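Local coordinates for DUF269-containing protein (Cyanothece sp. ATCC 51142, PDB 3NJ2) that is of unknown function but belongs to the DUF269 family and is associated with nitrogen fixation in this cyanobacterium, at residues 29-34 with 145-150; 91-96 with 134-139. All coordinates share one frame; numbering follows the deposited sequence.

Interaction 1 of 2, residues 29-34 with 145-150; sequences LLVEQS and DTLEKL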
# COMPACT_ATOMS: atom_id res chain seq x y z
N LEU B 29 -24.54 -24.12 -0.41
CA LEU B 29 -24.90 -23.66 -1.75
C LEU B 29 -24.33 -22.28 -2.00
O LEU B 29 -23.77 -22.08 -3.05
CB LEU B 29 -26.40 -23.68 -1.99
CG LEU B 29 -26.91 -24.99 -2.64
CD1 LEU B 29 -28.24 -25.33 -2.04
CD2 LEU B 29 -26.97 -24.98 -4.18
N LEU B 30 -24.40 -21.38 -1.02
CA LEU B 30 -23.87 -20.01 -1.22
C LEU B 30 -22.39 -20.07 -1.48
O LEU B 30 -21.86 -19.40 -2.38
CB LEU B 30 -24.26 -19.13 0.04
CG LEU B 30 -23.78 -17.70 -0.09
CD1 LEU B 30 -24.39 -16.97 -1.30
CD2 LEU B 30 -24.15 -17.02 1.22
N VAL B 31 -21.66 -20.90 -0.72
CA VAL B 31 -20.21 -20.91 -0.86
C VAL B 31 -19.82 -21.46 -2.22
O VAL B 31 -18.92 -20.98 -2.83
CB VAL B 31 -19.53 -21.73 0.28
CG1 VAL B 31 -18.06 -21.98 -0.03
CG2 VAL B 31 -19.70 -20.92 1.60
N GLU B 32 -20.56 -22.47 -2.67
CA GLU B 32 -20.15 -23.15 -3.92
C GLU B 32 -20.67 -22.40 -5.19
O GLU B 32 -20.07 -22.58 -6.27
CB GLU B 32 -20.73 -24.59 -3.95
CG GLU B 32 -20.23 -25.49 -2.82
CD GLU B 32 -18.77 -25.82 -2.93
OE1 GLU B 32 -18.21 -25.79 -4.05
OE2 GLU B 32 -18.17 -26.11 -1.85
N GLN B 33 -21.75 -21.64 -5.05
CA GLN B 33 -22.38 -20.90 -6.18
C GLN B 33 -21.83 -19.47 -6.37
O GLN B 33 -21.66 -18.99 -7.46
CB GLN B 33 -23.87 -20.77 -5.98
CG GLN B 33 -24.71 -22.06 -6.28
CD GLN B 33 -26.19 -21.69 -6.35
OE1 GLN B 33 -26.75 -21.21 -5.41
NE2 GLN B 33 -26.79 -21.87 -7.51
N SER B 34 -21.62 -18.78 -5.25
CA SER B 34 -21.17 -17.40 -5.40
C SER B 34 -19.87 -17.18 -6.12
O SER B 34 -18.88 -17.74 -5.74
CB SER B 34 -21.04 -16.79 -4.00
OG SER B 34 -20.34 -15.53 -4.09
N ASP B 145 -20.26 -10.87 10.08
CA ASP B 145 -21.25 -11.62 10.88
C ASP B 145 -21.72 -12.95 10.32
O ASP B 145 -22.01 -13.86 11.06
CB ASP B 145 -22.51 -10.81 11.17
CG ASP B 145 -22.22 -9.52 11.92
OD1 ASP B 145 -21.13 -9.37 12.53
OD2 ASP B 145 -23.14 -8.64 11.85
N THR B 146 -21.84 -13.02 8.99
CA THR B 146 -22.43 -14.17 8.33
C THR B 146 -21.84 -14.30 6.95
O THR B 146 -21.17 -13.37 6.44
CB THR B 146 -23.90 -13.99 8.01
OG1 THR B 146 -24.03 -12.87 7.15
CG2 THR B 146 -24.79 -13.74 9.28
N LEU B 147 -21.97 -15.49 6.38
CA LEU B 147 -21.51 -15.72 5.00
C LEU B 147 -22.14 -14.74 4.04
O LEU B 147 -21.49 -14.27 3.10
CB LEU B 147 -21.85 -17.16 4.53
CG LEU B 147 -20.81 -18.13 5.07
CD1 LEU B 147 -21.56 -19.52 4.98
CD2 LEU B 147 -19.47 -18.03 4.31
N GLU B 148 -23.44 -14.47 4.23
CA GLU B 148 -24.17 -13.49 3.40
C GLU B 148 -23.54 -12.13 3.43
O GLU B 148 -23.41 -11.49 2.38
CB GLU B 148 -25.63 -13.35 3.85
CG GLU B 148 -26.47 -14.53 3.44
CD GLU B 148 -26.35 -15.77 4.37
OE1 GLU B 148 -25.71 -15.76 5.48
OE2 GLU B 148 -26.92 -16.80 3.92
N LYS B 149 -23.15 -11.66 4.62
CA LYS B 149 -22.54 -10.31 4.71
C LYS B 149 -21.16 -10.30 4.06
O LYS B 149 -20.78 -9.34 3.41
CB LYS B 149 -22.44 -9.81 6.13
CG LYS B 149 -23.84 -9.54 6.76
CD LYS B 149 -23.64 -8.73 8.01
CE LYS B 149 -24.97 -8.39 8.66
NZ LYS B 149 -25.83 -7.80 7.58
N LEU B 150 -20.42 -11.39 4.24
CA LEU B 150 -19.10 -11.52 3.52
C LEU B 150 -19.33 -11.47 1.99
O LEU B 150 -18.61 -10.73 1.27
CB LEU B 150 -18.52 -12.90 3.92
CG LEU B 150 -17.26 -13.33 3.09
CD1 LEU B 150 -16.10 -12.36 3.24
CD2 LEU B 150 -16.81 -14.69 3.53

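Interaction 2 of 2, residues 91-96 with 134-139; sequences CYFRAI and RSLRDA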
# COMPACT_ATOMS: atom_id res chain seq x y z
N CYS B 91 -6.12 -11.85 1.06
CA CYS B 91 -6.85 -12.75 0.18
C CYS B 91 -8.22 -12.25 -0.21
O CYS B 91 -8.64 -12.40 -1.39
CB CYS B 91 -6.97 -14.15 0.78
SG CYS B 91 -5.36 -15.09 0.67
N TYR B 92 -8.89 -11.56 0.71
CA TYR B 92 -10.15 -10.86 0.44
C TYR B 92 -9.98 -9.86 -0.66
O TYR B 92 -10.73 -9.88 -1.70
CB TYR B 92 -10.64 -10.20 1.75
CG TYR B 92 -11.92 -9.44 1.65
CD1 TYR B 92 -13.17 -10.11 1.62
CD2 TYR B 92 -11.92 -8.06 1.64
CE1 TYR B 92 -14.40 -9.40 1.58
CE2 TYR B 92 -13.10 -7.37 1.65
CZ TYR B 92 -14.33 -8.06 1.60
OH TYR B 92 -15.49 -7.34 1.54
N PHE B 93 -8.97 -9.00 -0.55
CA PHE B 93 -8.76 -8.00 -1.60
C PHE B 93 -8.27 -8.58 -2.91
O PHE B 93 -8.58 -8.03 -3.97
CB PHE B 93 -8.02 -6.75 -1.07
CG PHE B 93 -8.89 -5.97 -0.10
CD1 PHE B 93 -9.87 -5.12 -0.63
CD2 PHE B 93 -8.72 -6.05 1.32
CE1 PHE B 93 -10.67 -4.51 0.23
CE2 PHE B 93 -9.59 -5.42 2.19
CZ PHE B 93 -10.57 -4.63 1.63
N ARG B 94 -7.45 -9.66 -2.82
CA ARG B 94 -7.03 -10.35 -4.07
C ARG B 94 -8.21 -11.01 -4.75
O ARG B 94 -8.21 -11.13 -6.03
CB ARG B 94 -6.03 -11.45 -3.74
CG ARG B 94 -4.60 -10.84 -3.43
CD ARG B 94 -3.78 -11.95 -2.72
NE ARG B 94 -2.41 -11.48 -2.54
CZ ARG B 94 -1.53 -11.99 -1.67
NH1 ARG B 94 -1.88 -12.98 -0.82
NH2 ARG B 94 -0.33 -11.45 -1.59
N ALA B 95 -9.17 -11.47 -3.98
CA ALA B 95 -10.38 -12.13 -4.52
C ALA B 95 -11.20 -11.07 -5.33
O ALA B 95 -11.75 -11.37 -6.44
CB ALA B 95 -11.14 -12.75 -3.40
N ILE B 96 -11.25 -9.85 -4.75
CA ILE B 96 -12.00 -8.76 -5.33
C ILE B 96 -11.25 -8.40 -6.63
O ILE B 96 -11.87 -8.26 -7.75
CB ILE B 96 -12.06 -7.59 -4.33
CG1 ILE B 96 -13.05 -7.94 -3.29
CG2 ILE B 96 -12.50 -6.22 -5.16
CD1 ILE B 96 -12.90 -7.06 -2.07
N ARG B 134 -9.63 1.45 0.10
CA ARG B 134 -10.42 1.23 1.32
C ARG B 134 -9.61 1.48 2.60
O ARG B 134 -8.59 0.86 2.86
CB ARG B 134 -10.96 -0.19 1.33
CG ARG B 134 -11.94 -0.41 2.40
CD ARG B 134 -12.89 -1.49 1.92
NE ARG B 134 -13.83 -1.80 2.99
CZ ARG B 134 -15.05 -1.28 3.10
NH1 ARG B 134 -15.52 -0.42 2.19
NH2 ARG B 134 -15.81 -1.66 4.12
N SER B 135 -10.10 2.40 3.44
CA SER B 135 -9.50 2.63 4.78
C SER B 135 -9.87 1.47 5.71
O SER B 135 -11.07 1.12 5.79
CB SER B 135 -10.14 3.90 5.30
OG SER B 135 -9.62 4.24 6.58
N LEU B 136 -8.83 0.85 6.30
CA LEU B 136 -8.90 -0.27 7.22
C LEU B 136 -8.61 0.20 8.65
O LEU B 136 -7.72 1.03 8.89
CB LEU B 136 -7.85 -1.35 6.90
CG LEU B 136 -7.93 -1.83 5.46
CD1 LEU B 136 -6.78 -2.82 5.20
CD2 LEU B 136 -9.34 -2.35 5.14
N ARG B 137 -9.44 -0.23 9.59
CA ARG B 137 -9.25 0.15 10.98
C ARG B 137 -9.51 -1.13 11.80
O ARG B 137 -10.35 -2.00 11.36
CB ARG B 137 -10.18 1.36 11.37
CG ARG B 137 -11.60 1.07 11.46
CD ARG B 137 -12.46 2.31 11.91
NE ARG B 137 -13.81 1.88 12.16
CZ ARG B 137 -14.91 2.63 12.06
NH1 ARG B 137 -14.87 3.91 11.70
NH2 ARG B 137 -16.08 2.07 12.33
N ASP B 138 -8.85 -1.24 12.98
CA ASP B 138 -9.11 -2.39 13.91
C ASP B 138 -8.92 -3.69 13.13
O ASP B 138 -9.74 -4.60 13.29
CB ASP B 138 -10.57 -2.33 14.47
CG ASP B 138 -10.83 -0.98 15.18
OD1 ASP B 138 -9.83 -0.29 15.52
OD2 ASP B 138 -12.00 -0.65 15.30
N ALA B 139 -7.84 -3.74 12.29
CA ALA B 139 -7.72 -4.84 11.32
C ALA B 139 -7.62 -6.20 12.02
O ALA B 139 -8.03 -7.24 11.46
CB ALA B 139 -6.55 -4.62 10.49

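Interaction 1 of 2, residues 29-34 with 145-150
Leu30 and Val31, neighbours on helix 24-33, meet the first turn of helix 147-167 each through one methyl group, Leu30 CD2 and Val31 CG2; no hydrogen bond crosses between the two segments. Leu30 CD2 does most of the touching. It lies 4.0 Å from Leu147 CB and 3.9 Å from Glu148 OE2, so one methyl group rests both on the root of a leucine and against a carboxylate. Val31 adds its CG2 branch, which comes within 4.0 Å of Leu147 CD2 and stays nearly as close to the other methyl of that fork, the two side chains passing each other at a slant.

Torsions explain who reaches whom. Leu30 carries CG anti to its backbone N (chi1 -179°), which directs the side chain toward helix 147-167. Glu148 starts out directed away from helix 24-33, yet a bend at chi2 (81°) swings its carboxylate back over the Leu30 methyl.

This is a helix-to-helix contact between the N-terminal end of one helix and the C-terminal end of another, with the closest CA atoms, those of Leu30 and Leu147, 7.9 Å apart. Thr146 is the N-cap of helix 147-167: its OG1 accepts from Lys149 N at 2.9 Å with an N-H...O angle of 160°, which ties down the turn carrying Leu147 and Glu148. At the other helix's end, Ser34 N bonds to Leu30 O, and Ser34 in turn N-caps helix 35-46 through Leu37 N, while its OG also hydrogen-bonds Asn151 OD1 of helix 147-167. Farther out, Val31 also packs on Ile62 of helix 58-62 and Leu147 on Val66.

Interaction 2 of 2, residues 91-96 with 134-139
Phe93 meets Arg134 and Leu136 in a largely apolar contact between a helix and one face of a sheet, on the outer strand 129-136; the centre of the contact lies about 6 Å from the centre of the chain. Phe93 belongs to helix 83-104, and its two partners to the end of the strand. The backbones stay well apart, with the nearest CA atoms, those of Phe93 and Arg134, separated by 9.8 Å, so the side chains alone bridge the space; no hydrogen bond crosses it.

The far end of the Phe93 ring does the touching. Arg134 CD sits 3.9 Å from Phe93 CZ, beside the ring edge and near its plane, so it is the aliphatic stem of the arginine that meets the aromatic rim. The two side chains run at about a right angle to each other, and the guanidinium plane is inclined 34° to the ring. Leu136 CD2 approaches Phe93 CE2 obliquely, at a looser 4.3 Å.

Strand 129-136 is an outer member of a three-stranded antiparallel sheet within this chain, pairing with strand 120-126 through backbone bonds that include Arg134 with Ala122. Because side chains alternate along a strand, Arg134 and Leu136 both point toward the helix, whereas Ser135 between them takes no part. Arg134 has CG anti to its backbone N (chi1 -170°) and continues extended as far as NE, which carries CD to the ring while the residue as a whole remains exposed.

On the helix side, Tyr92 CD2 lies 3.5 Å above one face of the Phe93 ring, offset toward the rim. Val110 of strand 109-114 also touches Phe93, and Leu136 packs on Val112 and Leu114 of that same strand, extending the apolar layer across the sheet.

In the fold
The centres of the two interactions lie about 17 Å apart, and both pairs of segments belong to one chain. In sequence order, helix 24-33 comes first, then helix 83-104, strand 129-136 and helix 147-167, so both segments of interaction 2 fall between those of interaction 1. Strand 129-136 and helix 147-167 follow each other in the chain. A direct link exists: Leu150 CD1, from the first turns of helix 147-167, packs 3.8 Å from Tyr92 CE1 on helix 83-104. Helix 83-104 thus lies between the sheet, met through Phe93, and helix 147-167, met through Tyr92; the first turn of helix 147-167 in turn meets helix 24-33 in interaction 1.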